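Local atomic coordinates of ABC transporter substrate-binding protein (PDB entry 4OHN), a protein that probably captures histidine outside the cell and delivers it to an ABC uptake transporter. Residues Phe24-Lys36 with Leu177-Ala189. Residues are numbered along the deposited sequence; the frame is centred on the assembly and turned at random. Where two conformers were deposited one is given.
Sequences FDSTFVPMGFAQK and LIDRVYANYYLEA. With HIS (histidine), chain B; ACT (acetate ion), chain C.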
loop_
_atom_site.group_PDB
_atom_site.type_symbol
_atom_site.label_atom_id
_atom_site.label_comp_id
_atom_site.label_asym_id
_atom_site.label_seq_id
_atom_site.Cartn_x
_atom_site.Cartn_y
_atom_site.Cartn_z
ATOM N N PHE A 24 -5.976 -5.292 5.857
ATOM C CA PHE A 24 -4.639 -5.113 5.293
ATOM C C PHE A 24 -4.155 -6.374 4.612
ATOM O O PHE A 24 -4.521 -7.470 4.983
ATOM C CB PHE A 24 -3.629 -4.631 6.359
ATOM C CG PHE A 24 -3.257 -5.672 7.394
ATOM C CD1 PHE A 24 -4.199 -6.191 8.270
ATOM C CD2 PHE A 24 -1.963 -6.128 7.478
ATOM C CE1 PHE A 24 -3.838 -7.163 9.200
ATOM C CE2 PHE A 24 -1.611 -7.105 8.401
ATOM C CZ PHE A 24 -2.549 -7.613 9.247
ATOM N N ASP A 25 -3.309 -6.184 3.608
ATOM C CA ASP A 25 -2.534 -7.244 2.970
ATOM C C ASP A 25 -1.345 -7.498 3.901
ATOM O O ASP A 25 -0.464 -6.645 4.028
ATOM C CB ASP A 25 -2.072 -6.719 1.594
ATOM C CG ASP A 25 -1.023 -7.582 0.884
ATOM O OD1 ASP A 25 -0.512 -8.604 1.437
ATOM O OD2 ASP A 25 -0.667 -7.186 -0.260
ATOM N N SER A 26 -1.320 -8.653 4.556
ATOM C CA SER A 26 -0.313 -8.927 5.575
ATOM C C SER A 26 1.053 -9.302 5.028
ATOM O O SER A 26 1.912 -9.730 5.787
ATOM C CB SER A 26 -0.804 -9.990 6.546
ATOM O OG SER A 26 -0.950 -11.199 5.851
ATOM N N THR A 27 1.272 -9.103 3.729
ATOM C CA THR A 27 2.617 -9.159 3.175
ATOM C C THR A 27 3.173 -7.788 2.815
ATOM O O THR A 27 4.315 -7.709 2.380
ATOM C CB THR A 27 2.688 -10.025 1.904
ATOM O OG1 THR A 27 1.993 -9.420 0.797
ATOM C CG2 THR A 27 2.153 -11.408 2.122
ATOM N N PHE A 28 2.398 -6.709 2.969
ATOM C CA PHE A 28 2.810 -5.433 2.370
ATOM C C PHE A 28 3.778 -4.640 3.263
ATOM O O PHE A 28 3.395 -3.730 3.994
ATOM C CB PHE A 28 1.601 -4.605 1.957
ATOM C CG PHE A 28 1.961 -3.485 1.001
ATOM C CD1 PHE A 28 2.220 -3.751 -0.320
ATOM C CD2 PHE A 28 2.069 -2.185 1.437
ATOM C CE1 PHE A 28 2.576 -2.749 -1.198
ATOM C CE2 PHE A 28 2.425 -1.171 0.558
ATOM C CZ PHE A 28 2.684 -1.460 -0.766
ATOM N N VAL A 29 5.052 -4.988 3.167
ATOM C CA VAL A 29 6.103 -4.299 3.898
ATOM C C VAL A 29 6.341 -2.921 3.303
ATOM O O VAL A 29 6.128 -2.703 2.114
ATOM C CB VAL A 29 7.446 -5.065 3.864
ATOM C CG1 VAL A 29 7.336 -6.417 4.526
ATOM C CG2 VAL A 29 7.975 -5.242 2.421
ATOM N N PRO A 30 6.793 -1.960 4.113
ATOM C CA PRO A 30 6.923 -1.999 5.564
ATOM C C PRO A 30 5.666 -1.468 6.249
ATOM O O PRO A 30 5.751 -1.011 7.389
ATOM C CB PRO A 30 8.072 -1.026 5.800
ATOM C CG PRO A 30 7.824 0.039 4.796
ATOM C CD PRO A 30 7.210 -0.651 3.579
ATOM N N MET A 31 4.518 -1.521 5.579
ATOM C CA MET A 31 3.327 -0.837 6.088
ATOM C C MET A 31 2.568 -1.680 7.098
ATOM O O MET A 31 2.181 -1.188 8.165
ATOM C CB MET A 31 2.420 -0.447 4.916
ATOM C CG MET A 31 3.132 0.344 3.789
ATOM S SD MET A 31 4.092 1.782 4.363
ATOM C CE MET A 31 2.756 2.901 4.805
ATOM N N GLY A 32 2.321 -2.936 6.792
ATOM C CA GLY A 32 1.639 -3.822 7.712
ATOM C C GLY A 32 1.839 -5.235 7.236
ATOM O O GLY A 32 1.437 -5.566 6.123
ATOM N N PHE A 33 2.494 -6.043 8.053
ATOM C CA PHE A 33 2.944 -7.355 7.586
ATOM C C PHE A 33 3.169 -8.317 8.733
ATOM O O PHE A 33 3.434 -7.901 9.879
ATOM C CB PHE A 33 4.225 -7.215 6.744
ATOM C CG PHE A 33 5.408 -6.676 7.507
ATOM C CD1 PHE A 33 6.333 -7.528 8.088
ATOM C CD2 PHE A 33 5.615 -5.310 7.651
ATOM C CE1 PHE A 33 7.425 -7.028 8.773
ATOM C CE2 PHE A 33 6.699 -4.808 8.339
ATOM C CZ PHE A 33 7.606 -5.665 8.904
ATOM N N ALA A 34 3.050 -9.605 8.444
ATOM C CA ALA A 34 3.337 -10.667 9.387
ATOM C C ALA A 34 4.834 -10.809 9.529
ATOM O O ALA A 34 5.569 -11.009 8.539
ATOM C CB ALA A 34 2.736 -11.970 8.912
ATOM N N GLN A 35 5.296 -10.722 10.776
ATOM C CA GLN A 35 6.712 -10.838 11.100
ATOM C C GLN A 35 7.152 -12.286 11.271
ATOM O O GLN A 35 6.376 -13.216 11.052
ATOM C CB GLN A 35 7.020 -10.087 12.388
ATOM C CG GLN A 35 6.715 -8.622 12.355
ATOM C CD GLN A 35 7.218 -7.968 13.608
ATOM O OE1 GLN A 35 8.247 -7.298 13.593
ATOM N NE2 GLN A 35 6.512 -8.180 14.707
ATOM N N LYS A 36 8.399 -12.496 11.684
ATOM C CA LYS A 36 8.945 -13.822 11.776
ATOM C C LYS A 36 8.178 -14.666 12.771
ATOM O O LYS A 36 8.168 -15.884 12.606
ATOM C CB LYS A 36 10.456 -13.800 12.102
ATOM C CG LYS A 36 10.819 -13.546 13.562
ATOM C CD LYS A 36 12.311 -13.793 13.824
ATOM C CE LYS A 36 12.718 -15.229 13.502
ATOM N NZ LYS A 36 13.981 -15.644 14.177
ATOM N N LEU A 177 6.079 -4.514 -11.644
ATOM C CA LEU A 177 5.549 -3.194 -11.304
ATOM C C LEU A 177 5.087 -3.217 -9.853
ATOM O O LEU A 177 4.213 -4.012 -9.503
ATOM C CB LEU A 177 4.397 -2.855 -12.249
ATOM C CG LEU A 177 3.788 -1.451 -12.151
ATOM C CD1 LEU A 177 4.835 -0.385 -12.464
ATOM C CD2 LEU A 177 2.598 -1.330 -13.090
ATOM N N ILE A 178 5.652 -2.371 -9.019
ATOM C CA ILE A 178 5.502 -2.481 -7.571
ATOM C C ILE A 178 5.719 -1.136 -6.882
ATOM O O ILE A 178 6.423 -0.264 -7.387
ATOM C CB ILE A 178 6.480 -3.565 -7.034
ATOM C CG1 ILE A 178 6.333 -3.791 -5.524
ATOM C CG2 ILE A 178 7.910 -3.233 -7.402
ATOM C CD1 ILE A 178 7.089 -5.023 -5.027
ATOM N N ASP A 179 5.114 -0.946 -5.719
ATOM C CA ASP A 179 5.336 0.241 -4.919
ATOM C C ASP A 179 6.793 0.390 -4.507
ATOM O O ASP A 179 7.408 -0.552 -4.019
ATOM C CB ASP A 179 4.461 0.185 -3.654
ATOM C CG ASP A 179 3.019 -0.015 -3.975
ATOM O OD1 ASP A 179 2.665 -1.099 -4.449
ATOM O OD2 ASP A 179 2.240 0.926 -3.745
ATOM N N ARG A 180 7.341 1.596 -4.649
ATOM C CA ARG A 180 8.720 1.858 -4.268
ATOM C C ARG A 180 8.954 1.597 -2.786
ATOM O O ARG A 180 9.981 1.066 -2.410
ATOM C CB ARG A 180 9.126 3.279 -4.653
ATOM C CG ARG A 180 10.641 3.536 -4.608
ATOM C CD ARG A 180 10.968 4.881 -5.278
ATOM N NE ARG A 180 12.321 4.949 -5.817
ATOM C CZ ARG A 180 12.723 5.860 -6.699
ATOM N NH1 ARG A 180 11.873 6.767 -7.151
ATOM N NH2 ARG A 180 13.973 5.861 -7.137
ATOM N N VAL A 181 8.011 1.958 -1.916
ATOM C CA VAL A 181 8.251 1.745 -0.487
ATOM C C VAL A 181 8.424 0.274 -0.181
ATOM O O VAL A 181 9.235 -0.107 0.646
ATOM C CB VAL A 181 7.147 2.307 0.445
ATOM C CG1 VAL A 181 7.016 3.813 0.274
ATOM C CG2 VAL A 181 5.806 1.579 0.245
ATOM N N TYR A 182 7.656 -0.565 -0.856
ATOM C CA TYR A 182 7.809 -1.995 -0.641
ATOM C C TYR A 182 9.154 -2.477 -1.172
ATOM O O TYR A 182 9.905 -3.149 -0.468
ATOM C CB TYR A 182 6.641 -2.735 -1.299
ATOM C CG TYR A 182 6.617 -4.237 -1.112
ATOM C CD1 TYR A 182 5.559 -4.877 -0.507
ATOM C CD2 TYR A 182 7.654 -5.029 -1.540
ATOM C CE1 TYR A 182 5.562 -6.264 -0.348
ATOM C CE2 TYR A 182 7.653 -6.351 -1.375
ATOM C CZ TYR A 182 6.631 -6.969 -0.786
ATOM O OH TYR A 182 6.701 -8.362 -0.659
ATOM N N ALA A 183 9.455 -2.147 -2.425
ATOM C CA ALA A 183 10.684 -2.626 -3.037
ATOM C C ALA A 183 11.895 -2.244 -2.214
ATOM O O ALA A 183 12.756 -3.105 -1.950
ATOM C CB ALA A 183 10.806 -2.082 -4.460
ATOM N N ASN A 184 11.981 -0.986 -1.791
ATOM C CA ASN A 184 13.148 -0.513 -1.023
ATOM C C ASN A 184 13.301 -1.307 0.273
ATOM O O ASN A 184 14.390 -1.779 0.608
ATOM C CB ASN A 184 13.008 0.971 -0.664
ATOM C CG ASN A 184 13.241 1.914 -1.839
ATOM O OD1 ASN A 184 13.808 1.539 -2.855
ATOM N ND2 ASN A 184 12.827 3.173 -1.669
ATOM N N TYR A 185 12.215 -1.473 1.020
ATOM C CA TYR A 185 12.303 -2.158 2.298
ATOM C C TYR A 185 12.603 -3.650 2.116
ATOM O O TYR A 185 13.475 -4.213 2.792
ATOM C CB TYR A 185 11.009 -1.965 3.109
ATOM C CG TYR A 185 11.087 -2.556 4.487
ATOM C CD1 TYR A 185 10.788 -3.891 4.704
ATOM C CD2 TYR A 185 11.471 -1.781 5.573
ATOM C CE1 TYR A 185 10.881 -4.459 5.949
ATOM C CE2 TYR A 185 11.561 -2.330 6.824
ATOM C CZ TYR A 185 11.253 -3.668 7.016
ATOM O OH TYR A 185 11.333 -4.216 8.282
ATOM N N TYR A 186 11.856 -4.285 1.224
ATOM C CA TYR A 186 12.015 -5.714 0.984
ATOM C C TYR A 186 13.434 -6.052 0.560
ATOM O O TYR A 186 14.057 -6.979 1.087
ATOM C CB TYR A 186 11.044 -6.147 -0.108
ATOM C CG TYR A 186 11.246 -7.581 -0.566
ATOM C CD1 TYR A 186 12.196 -7.893 -1.521
ATOM C CD2 TYR A 186 10.478 -8.600 -0.063
ATOM C CE1 TYR A 186 12.403 -9.200 -1.939
ATOM C CE2 TYR A 186 10.671 -9.927 -0.482
ATOM C CZ TYR A 186 11.641 -10.206 -1.418
ATOM O OH TYR A 186 11.824 -11.512 -1.836
ATOM N N LEU A 187 13.945 -5.316 -0.415
ATOM C CA LEU A 187 15.249 -5.691 -0.967
ATOM C C LEU A 187 16.340 -5.512 0.072
ATOM O O LEU A 187 17.264 -6.346 0.170
ATOM C CB LEU A 187 15.533 -4.879 -2.219
ATOM C CG LEU A 187 14.635 -5.212 -3.416
ATOM C CD1 LEU A 187 14.833 -4.196 -4.539
ATOM C CD2 LEU A 187 14.873 -6.613 -3.946
ATOM N N GLU A 188 16.244 -4.466 0.875
ATOM C CA GLU A 188 17.215 -4.260 1.943
ATOM C C GLU A 188 17.095 -5.345 3.017
ATOM O O GLU A 188 18.101 -5.888 3.477
ATOM C CB GLU A 188 17.082 -2.870 2.544
ATOM C CG GLU A 188 18.220 -2.505 3.472
ATOM C CD GLU A 188 18.283 -1.018 3.772
ATOM O OE1 GLU A 188 17.236 -0.341 3.687
ATOM O OE2 GLU A 188 19.387 -0.525 4.087
ATOM N N ALA A 189 15.868 -5.681 3.398
ATOM C CA ALA A 189 15.645 -6.670 4.446
ATOM C C ALA A 189 16.156 -8.042 4.045
ATOM O O ALA A 189 16.654 -8.793 4.875
ATOM C CB ALA A 189 14.188 -6.743 4.780
HETATM N N HIS B . -0.344 0.770 -2.999
HETATM C CA HIS B . -0.967 -0.352 -3.744
HETATM C C HIS B . -2.472 -0.324 -3.597
HETATM O O HIS B . -2.999 0.548 -2.869
HETATM C CB HIS B . -0.348 -1.721 -3.378
HETATM C CG HIS B . -0.770 -2.339 -2.077
HETATM N ND1 HIS B . -0.925 -3.711 -1.956
HETATM C CD2 HIS B . -0.972 -1.833 -0.835
HETATM C CE1 HIS B . -1.233 -4.010 -0.710
HETATM N NE2 HIS B . -1.261 -2.889 -0.005
HETATM O OXT HIS B . -3.123 -1.179 -4.234
HETATM C C ACT C . 14.330 -11.673 -4.408
HETATM O O ACT C . 15.410 -12.090 -4.894
HETATM O OXT ACT C . 14.077 -12.015 -3.228
HETATM C CH3 ACT C . 13.424 -10.807 -5.215
#
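D179 OD2, on the carboxylate that meets the F28 ring, takes a hydrogen bond from the amino N of the bound histidine at 2.7 Å, and weak hydrogen bonds from N104 ND2 and Q106 NE2. F28 supplies the next wall of the pocket. The D179 carboxylate lies at the edge of the F28 ring, near its plane, with F28 CZ 3.5 Å from D179 CG and the two planes 84° apart, while the imidazole of the ligand covers one face, its NE2 3.4 Å from F28 CG. F28 reaches the cleft because its CG lies anti to the backbone N (chi1 -164°). T27 N bonds D25 OD1 to make an Asx turn, and T27 OG1 grips the same oxygen from the same face of the carboxylate; F28 N bonds D25 O in a type I beta turn from D25 to F28.

Farther from the ligand, helix 180-189 offers two tyrosine faces. V29 CG2 stands nearly over the centre of the Y182 ring, a CH-pi contact of 3.6 Å to the centroid and 4° off the normal; the Y182 hydroxyl bonds N162. P30, after its cis peptide bond, lays CB over the Y185 face, 3.5 Å from Y185 CD2, with W243 packed on both residues. V29 O is buried without a hydrogen-bond partner in the model; Y182 CA comes within 3.3 Å of it, a CA-H...O contact.

No hydrogen bond joins 24-36 to 177-189 directly, so apolar packing and the shared ligand link them. In this family two lobes close over the solute; D179 bonds the amino group and F28 covers the imidazole, probably from different lobes, consistent with a closed, loaded state.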